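Local coordinates for protein Mypaa.01249.c (PDB 3RD5) that is uncharacterised but, as a member of the short-chain dehydrogenase/reductase family, probably works as an oxidoreductase, at residues A[122-127]-A[285-290]; A[138-143]-A[194-199]. All coordinates share one frame; numbering follows the deposited sequence.

Contact 1 of 2, residues A[122-127]-A[285-290]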
ATOM      1  N   LEU A 122       4.024   9.305   2.844  1.00 13.75           N
ATOM      2  CA  LEU A 122       2.770   9.726   2.200  1.00 13.49           C
ATOM      3  C   LEU A 122       1.606   9.661   3.187  1.00 14.26           C
ATOM      4  O   LEU A 122       0.753  10.583   3.272  1.00 13.74           O
ATOM      5  CB  LEU A 122       2.457   8.871   0.979  1.00 13.52           C
ATOM      6  CG  LEU A 122       1.167   9.182   0.236  1.00 13.62           C
ATOM      7  CD1 LEU A 122       1.207  10.619  -0.334  1.00 17.52           C
ATOM      8  CD2 LEU A 122       0.921   8.131  -0.866  1.00 16.47           C
ATOM      9  N   THR A 123       1.515   8.539   3.893  1.00 13.64           N
ATOM     10  CA  THR A 123       0.409   8.316   4.827  1.00 13.05           C
ATOM     11  C   THR A 123       0.428   9.335   5.975  1.00 14.44           C
ATOM     12  O   THR A 123      -0.606   9.957   6.292  1.00 15.28           O
ATOM     13  CB  THR A 123       0.423   6.880   5.374  1.00 13.37           C
ATOM     14  OG1 THR A 123       0.370   5.949   4.293  1.00 12.91           O
ATOM     15  CG2 THR A 123      -0.793   6.658   6.318  1.00 14.25           C
ATOM     16  N   ASN A 124       1.602   9.583   6.553  1.00 14.32           N
ATOM     17  CA  ASN A 124       1.652  10.553   7.640  1.00 15.23           C
ATOM     18  C   ASN A 124       1.269  11.950   7.150  1.00 15.30           C
ATOM     19  O   ASN A 124       0.660  12.713   7.907  1.00 16.84           O
ATOM     20  CB  ASN A 124       3.055  10.618   8.269  1.00 16.44           C
ATOM     21  CG  ASN A 124       3.302   9.520   9.245  1.00 18.55           C
ATOM     22  OD1 ASN A 124       2.374   9.052   9.930  1.00 18.09           O
ATOM     23  ND2 ASN A 124       4.599   9.122   9.361  1.00 18.95           N
ATOM     24  N   LEU A 125       1.625  12.296   5.927  1.00 15.15           N
ATOM     25  CA  LEU A 125       1.310  13.619   5.394  1.00 16.39           C
ATOM     26  C   LEU A 125      -0.175  13.764   5.040  1.00 16.92           C
ATOM     27  O   LEU A 125      -0.732  14.863   5.209  1.00 19.23           O
ATOM     28  CB  LEU A 125       2.177  13.910   4.183  1.00 16.76           C
ATOM     29  CG  LEU A 125       3.661  14.094   4.476  1.00 18.29           C
ATOM     30  CD1 LEU A 125       4.483  14.010   3.200  1.00 20.37           C
ATOM     31  CD2 LEU A 125       3.922  15.430   5.228  1.00 21.17           C
ATOM     32  N   LEU A 126      -0.846  12.689   4.634  1.00 15.63           N
ATOM     33  CA  LEU A 126      -2.276  12.745   4.284  1.00 16.15           C
ATOM     34  C   LEU A 126      -3.237  12.531   5.456  1.00 16.56           C
ATOM     35  O   LEU A 126      -4.405  12.934   5.393  1.00 16.85           O
ATOM     36  CB  LEU A 126      -2.591  11.752   3.181  1.00 15.24           C
ATOM     37  CG  LEU A 126      -1.985  12.054   1.822  1.00 15.90           C
ATOM     38  CD1 LEU A 126      -2.354  10.951   0.775  1.00 19.14           C
ATOM     39  CD2 LEU A 126      -2.467  13.423   1.314  1.00 18.93           C
ATOM     40  N   LEU A 127      -2.790  11.836   6.510  1.00 16.46           N
ATOM     41  CA  LEU A 127      -3.660  11.433   7.599  1.00 16.13           C
ATOM     42  C   LEU A 127      -4.582  12.525   8.158  1.00 16.94           C
ATOM     43  O   LEU A 127      -5.759  12.226   8.394  1.00 17.51           O
ATOM     44  CB  LEU A 127      -2.876  10.797   8.754  1.00 17.00           C
ATOM     45  CG  LEU A 127      -2.614   9.310   8.651  1.00 17.63           C
ATOM     46  CD1 LEU A 127      -1.589   8.874   9.701  1.00 19.13           C
ATOM     47  CD2 LEU A 127      -3.870   8.434   8.796  1.00 18.29           C
ATOM     48  N   THR A 285      12.509   9.224   7.202  1.00 16.37           N
ATOM     49  CA  THR A 285      11.640  10.003   6.291  1.00 15.28           C
ATOM     50  C   THR A 285      11.412  11.459   6.715  1.00 17.14           C
ATOM     51  O   THR A 285      10.890  12.236   5.916  1.00 18.07           O
ATOM     52  CB  THR A 285      10.275   9.355   6.063  1.00 14.64           C
ATOM     53  OG1 THR A 285       9.518   9.331   7.285  1.00 14.84           O
ATOM     54  CG2 THR A 285      10.420   7.932   5.476  1.00 15.69           C
ATOM     55  N   LYS A 286      11.808  11.807   7.943  1.00 17.58           N
ATOM     56  CA  LYS A 286      11.504  13.125   8.525  1.00 18.83           C
ATOM     57  C   LYS A 286      10.019  13.444   8.446  1.00 18.71           C
ATOM     58  O   LYS A 286       9.619  14.583   8.166  1.00 21.33           O
ATOM     59  CB  LYS A 286      12.409  14.200   7.909  1.00 20.17           C
ATOM     60  CG  LYS A 286      13.930  13.894   8.106  1.00 25.57           C
ATOM     61  CD  LYS A 286      14.221  13.540   9.550  1.00 32.12           C
ATOM     62  CE  LYS A 286      15.687  13.194   9.852  1.00 36.08           C
ATOM     63  NZ  LYS A 286      15.712  12.385  11.120  1.00 35.71           N
ATOM     64  N   THR A 287       9.199  12.422   8.697  1.00 17.39           N
ATOM     65  CA  THR A 287       7.749  12.567   8.889  1.00 17.61           C
ATOM     66  C   THR A 287       7.394  11.873  10.194  1.00 19.41           C
ATOM     67  O   THR A 287       8.136  11.030  10.701  1.00 20.77           O
ATOM     68  CB  THR A 287       6.874  11.994   7.731  1.00 17.44           C
ATOM     69  OG1 THR A 287       6.967  10.566   7.724  1.00 17.62           O
ATOM     70  CG2 THR A 287       7.322  12.577   6.404  1.00 17.60           C
ATOM     71  N   GLU A 288       6.291  12.287  10.790  1.00 19.79           N
ATOM     72  CA  GLU A 288       5.826  11.721  12.043  1.00 21.03           C
ATOM     73  C   GLU A 288       4.324  11.533  12.063  1.00 19.10           C
ATOM     74  O   GLU A 288       3.602  12.207  11.328  1.00 20.09           O
ATOM     75  CB  GLU A 288       6.246  12.570  13.240  1.00 23.42           C
ATOM     76  CG  GLU A 288       5.628  13.903  13.350  1.00 29.27           C
ATOM     77  CD  GLU A 288       6.076  14.684  14.603  1.00 37.99           C
ATOM     78  OE1 GLU A 288       7.118  14.337  15.217  1.00 40.48           O
ATOM     79  OE2 GLU A 288       5.356  15.643  14.968  1.00 44.59           O
ATOM     80  N   PHE A 289       3.854  10.634  12.907  1.00 18.39           N
ATOM     81  CA  PHE A 289       2.420  10.439  13.114  1.00 18.39           C
ATOM     82  C   PHE A 289       1.809  11.763  13.584  1.00 18.91           C
ATOM     83  O   PHE A 289       2.273  12.314  14.596  1.00 20.61           O
ATOM     84  CB  PHE A 289       2.157   9.328  14.144  1.00 18.36           C
ATOM     85  CG  PHE A 289       0.708   9.043  14.360  1.00 17.23           C
ATOM     86  CD1 PHE A 289      -0.017   8.320  13.428  1.00 17.98           C
ATOM     87  CD2 PHE A 289       0.048   9.512  15.483  1.00 18.07           C
ATOM     88  CE1 PHE A 289      -1.359   8.037  13.634  1.00 18.28           C
ATOM     89  CE2 PHE A 289      -1.279   9.229  15.677  1.00 18.01           C
ATOM     90  CZ  PHE A 289      -2.003   8.525  14.754  1.00 18.46           C
ATOM     91  N   PRO A 290       0.772  12.278  12.898  1.00 18.85           N
ATOM     92  CA  PRO A 290       0.338  13.672  13.130  1.00 19.97           C
ATOM     93  C   PRO A 290      -0.912  13.819  13.972  1.00 22.40           C
ATOM     94  O   PRO A 290      -1.324  14.974  14.246  1.00 24.68           O
ATOM     95  CB  PRO A 290       0.034  14.133  11.706  1.00 20.84           C
ATOM     96  CG  PRO A 290      -0.547  12.936  11.118  1.00 19.14           C
ATOM     97  CD  PRO A 290       0.294  11.797  11.588  1.00 19.28           C
TER

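Contact 2 of 2, residues A[138-143]-A[194-199]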
ATOM      1  N   SER A 138       0.354  -5.791   0.695  1.00 12.06           N
ATOM      2  CA  SER A 138       1.506  -6.612   1.023  1.00 12.21           C
ATOM      3  C   SER A 138       1.580  -7.845   0.112  1.00 11.76           C
ATOM      4  O   SER A 138       1.169  -7.788  -1.054  1.00 12.16           O
ATOM      5  CB  SER A 138       1.454  -6.913   2.513  1.00 12.56           C
ATOM      6  OG  SER A 138       2.601  -7.654   2.966  1.00 12.50           O
ATOM      7  N   SER A 139       2.144  -8.946   0.593  1.00 12.23           N
ATOM      8  CA  SER A 139       2.384 -10.123  -0.204  1.00 12.10           C
ATOM      9  C   SER A 139       2.618 -11.331   0.676  1.00 12.84           C
ATOM     10  O   SER A 139       3.125 -11.178   1.806  1.00 12.87           O
ATOM     11  CB  SER A 139       3.660  -9.900  -1.025  1.00 13.06           C
ATOM     12  OG  SER A 139       4.108 -11.074  -1.704  1.00 13.61           O
ATOM     13  N   MET A 140       2.364 -12.529   0.156  1.00 13.16           N
ATOM     14  CA  MET A 140       2.841 -13.772   0.771  1.00 14.06           C
ATOM     15  C   MET A 140       4.349 -13.767   1.001  1.00 14.14           C
ATOM     16  O   MET A 140       4.852 -14.482   1.893  1.00 14.48           O
ATOM     17  CB  MET A 140       2.459 -14.975  -0.094  1.00 16.54           C
ATOM     18  CG  MET A 140       1.010 -15.326  -0.101  1.00 19.26           C
ATOM     19  SD  MET A 140       0.321 -15.899   1.408  1.00 20.96           S
ATOM     20  CE  MET A 140       1.110 -17.503   1.477  1.00 22.93           C
ATOM     21  N   ALA A 141       5.086 -12.999   0.218  1.00 14.05           N
ATOM     22  CA  ALA A 141       6.520 -12.872   0.405  1.00 13.11           C
ATOM     23  C   ALA A 141       6.906 -12.293   1.740  1.00 13.67           C
ATOM     24  O   ALA A 141       8.079 -12.386   2.129  1.00 13.82           O
ATOM     25  CB  ALA A 141       7.159 -12.045  -0.737  1.00 14.54           C
ATOM     26  N   HIS A 142       5.962 -11.748   2.507  1.00 12.79           N
ATOM     27  CA  HIS A 142       6.306 -11.279   3.856  1.00 13.51           C
ATOM     28  C   HIS A 142       6.769 -12.393   4.784  1.00 13.45           C
ATOM     29  O   HIS A 142       7.514 -12.109   5.727  1.00 14.19           O
ATOM     30  CB  HIS A 142       5.152 -10.501   4.522  1.00 13.40           C
ATOM     31  CG  HIS A 142       4.150 -11.349   5.268  1.00 13.19           C
ATOM     32  ND1 HIS A 142       2.995 -11.851   4.693  1.00 12.79           N
ATOM     33  CD2 HIS A 142       4.123 -11.746   6.568  1.00 13.54           C
ATOM     34  CE1 HIS A 142       2.299 -12.497   5.616  1.00 12.63           C
ATOM     35  NE2 HIS A 142       2.970 -12.467   6.761  1.00 13.02           N
ATOM     36  N   TRP A 143       6.321 -13.615   4.532  1.00 14.41           N
ATOM     37  CA  TRP A 143       6.534 -14.719   5.497  1.00 14.67           C
ATOM     38  C   TRP A 143       8.005 -14.961   5.840  1.00 15.26           C
ATOM     39  O   TRP A 143       8.345 -15.037   7.020  1.00 16.92           O
ATOM     40  CB  TRP A 143       5.801 -15.975   5.019  1.00 15.41           C
ATOM     41  CG  TRP A 143       4.333 -16.000   5.312  1.00 14.84           C
ATOM     42  CD1 TRP A 143       3.312 -15.552   4.532  1.00 15.44           C
ATOM     43  CD2 TRP A 143       3.706 -16.543   6.510  1.00 16.95           C
ATOM     44  NE1 TRP A 143       2.086 -15.744   5.173  1.00 17.67           N
ATOM     45  CE2 TRP A 143       2.319 -16.361   6.369  1.00 18.09           C
ATOM     46  CE3 TRP A 143       4.200 -17.206   7.638  1.00 18.37           C
ATOM     47  CZ2 TRP A 143       1.402 -16.785   7.357  1.00 20.76           C
ATOM     48  CZ3 TRP A 143       3.265 -17.626   8.619  1.00 20.86           C
ATOM     49  CH2 TRP A 143       1.915 -17.406   8.449  1.00 22.38           C
ATOM     50  N   ALA A 194      -4.866  -4.036   5.570  1.00 12.04           N
ATOM     51  CA  ALA A 194      -3.944  -4.529   4.556  1.00 12.44           C
ATOM     52  C   ALA A 194      -4.620  -5.572   3.687  1.00 11.45           C
ATOM     53  O   ALA A 194      -5.633  -6.156   4.061  1.00 12.41           O
ATOM     54  CB  ALA A 194      -2.649  -5.113   5.229  1.00 13.00           C
ATOM     55  N   ALA A 195      -4.053  -5.787   2.498  1.00 11.20           N
ATOM     56  CA  ALA A 195      -4.510  -6.795   1.539  1.00 11.95           C
ATOM     57  C   ALA A 195      -3.312  -7.342   0.818  1.00 11.17           C
ATOM     58  O   ALA A 195      -2.253  -6.706   0.764  1.00 11.56           O
ATOM     59  CB  ALA A 195      -5.505  -6.159   0.510  1.00 12.02           C
ATOM     60  N   HIS A 196      -3.444  -8.524   0.214  1.00 11.11           N
ATOM     61  CA  HIS A 196      -2.422  -9.008  -0.697  1.00 11.86           C
ATOM     62  C   HIS A 196      -3.060  -9.756  -1.857  1.00 12.12           C
ATOM     63  O   HIS A 196      -4.129 -10.345  -1.684  1.00 12.57           O
ATOM     64  CB  HIS A 196      -1.368  -9.875   0.039  1.00 11.88           C
ATOM     65  CG  HIS A 196      -1.808 -11.266   0.332  1.00 11.59           C
ATOM     66  ND1 HIS A 196      -1.564 -12.312  -0.540  1.00 12.46           N
ATOM     67  CD2 HIS A 196      -2.495 -11.780   1.378  1.00 12.74           C
ATOM     68  CE1 HIS A 196      -2.080 -13.412  -0.024  1.00 12.70           C
ATOM     69  NE2 HIS A 196      -2.667 -13.130   1.135  1.00 13.14           N
ATOM     70  N   PRO A 197      -2.366  -9.783  -3.016  1.00 11.98           N
ATOM     71  CA  PRO A 197      -3.047 -10.206  -4.253  1.00 12.52           C
ATOM     72  C   PRO A 197      -2.944 -11.686  -4.532  1.00 14.15           C
ATOM     73  O   PRO A 197      -3.446 -12.123  -5.589  1.00 15.92           O
ATOM     74  CB  PRO A 197      -2.307  -9.408  -5.332  1.00 12.81           C
ATOM     75  CG  PRO A 197      -0.938  -9.243  -4.758  1.00 13.35           C
ATOM     76  CD  PRO A 197      -1.186  -8.939  -3.314  1.00 12.07           C
ATOM     77  N   GLY A 198      -2.324 -12.475  -3.659  1.00 13.17           N
ATOM     78  CA  GLY A 198      -2.092 -13.884  -3.978  1.00 14.11           C
ATOM     79  C   GLY A 198      -0.883 -14.098  -4.861  1.00 13.65           C
ATOM     80  O   GLY A 198       0.130 -13.422  -4.746  1.00 14.73           O
ATOM     81  N   TYR A 199      -1.009 -15.049  -5.781  1.00 15.17           N
ATOM     82  CA  TYR A 199       0.125 -15.585  -6.522  1.00 16.33           C
ATOM     83  C   TYR A 199       0.925 -14.577  -7.340  1.00 16.92           C
ATOM     84  O   TYR A 199       2.121 -14.773  -7.582  1.00 17.53           O
ATOM     85  CB  TYR A 199      -0.337 -16.740  -7.455  1.00 17.21           C
ATOM     86  CG  TYR A 199      -1.309 -16.290  -8.535  1.00 17.31           C
ATOM     87  CD1 TYR A 199      -0.834 -15.817  -9.757  1.00 20.87           C
ATOM     88  CD2 TYR A 199      -2.676 -16.335  -8.347  1.00 17.11           C
ATOM     89  CE1 TYR A 199      -1.712 -15.369 -10.740  1.00 20.07           C
ATOM     90  CE2 TYR A 199      -3.575 -15.870  -9.326  1.00 17.98           C
ATOM     91  CZ  TYR A 199      -3.077 -15.408 -10.526  1.00 19.74           C
ATOM     92  OH  TYR A 199      -4.049 -14.989 -11.485  1.00 21.45           O
TER
HETATM   93  O   HOH W   1       0.758 -12.261  -2.218  1.00 14.53           O

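Contact 1 of 2, residues A[122-127]-A[285-290]
The first torsions of Asn-124 and Thr-287 turn the two polar groups toward a common point: CG of Asn-124 lies anti to its carbonyl carbon (chi1 -81°), and OG1 of Thr-287 sits between its own backbone N and carbonyl carbon (chi1 69°). ND2 of Asn-124 then donates to OG1 of Thr-287 at 3.2 Å, nearly straight at 173° and within the amide plane. OG1 of Thr-287 in turn donates to OG1 of Thr-285 at 2.9 Å. Since Thr-285 OG1 also bonds Ser-281 O, a short chain of hydrogen bonds links helix 110-126 to helix 271-285.

Further along, the tail lies over the asparagine: CG of Asn-124 is 3.4 Å from O of Glu-288. CG of Pro-290 comes within 3.4 Å of O of Asn-124 and also touches CB of Leu-127. CD1 of Leu-127 reaches CE1 of Phe-289 at 4.0 Å, the two side chains crossing at about a right angle; both also pack on Leu-179 of helix 161-185.

OD1 of Asn-124, 3.5 Å from CA of Phe-289, is buried without a hydrogen-bond partner, which probably costs some of what the ND2 bond and the apolar packing gain.

Contact 2 of 2, residues A[138-143]-A[194-199]
Ser-138 and His-196, their CA atoms 4.9 Å apart, bring together the two chains leaving parallel neighbouring strands 133-137 and 191-195 of the Rossmann-fold sheet, and N of Ser-138 donates to O of Ala-195 at 2.8 Å. This bond continues the strand pairing just beyond the end of 133-137; beyond it, side chains and a water fill the seam. Both segments leave the C-terminal ends of their strands, the edge where SDR enzymes generally place their cofactor and active site, so they probably help to frame that region here.

CB of His-196 lies 3.5 Å from O of Ser-138, a carbonyl that CD of Pro-197 also touches. CG of His-196 sits between the backbone N and the carbonyl carbon (chi1 78°). Farther out on the ring, CE1 of His-196 comes to 3.6 Å from CG of Met-140. The methionine chain bends at both chi2 and chi3, and its SD stands 4.4 Å from the ring centroid of His-196 in an oblique sulfur-aromatic contact. Phe-248, on the adjoining strand 248-251, meets the same imidazole with its ring.

The 138-143 turn is held from within. Ser-139 OG accepts from N of Ala-141, an ST turn, and is also bonded to His-201 O. Ser-139 O is gripped twice, by N and ND1 of His-142, which approach from opposite faces of its carbonyl plane; ND1 makes this bond in the plane of its own ring. NE2 of that imidazole bonds Ser-265 N, so both ring nitrogens are engaged and its rotation is fixed. OG of Ser-138 is bonded to Lys-169 O in helix 161-185.

One water bridges the two segments: it accepts from N of Met-140, donates to O of Gly-198, and hydrogen-bonds ND1 of His-196 at 2.9 Å.

How the contacts relate
The two contacts lie on opposite sides of the chain's centre, with their own centres about 24 Å apart and nearest atoms about 11 Å apart, so they do not touch. Along the chain, contact 2 is nested inside the loop closed by contact 1: 122-127 comes first, then 138-143 and 194-199, and last the tail 285-290. Helix 161-185 borders both, with Leu-179 against contact 1 and Lys-169 and Leu-173 against contact 2. Contact 1 thus fastens the C-terminal tail to a helix packed on the Rossmann sheet, while contact 2 joins the loops that leave two of its central parallel strands.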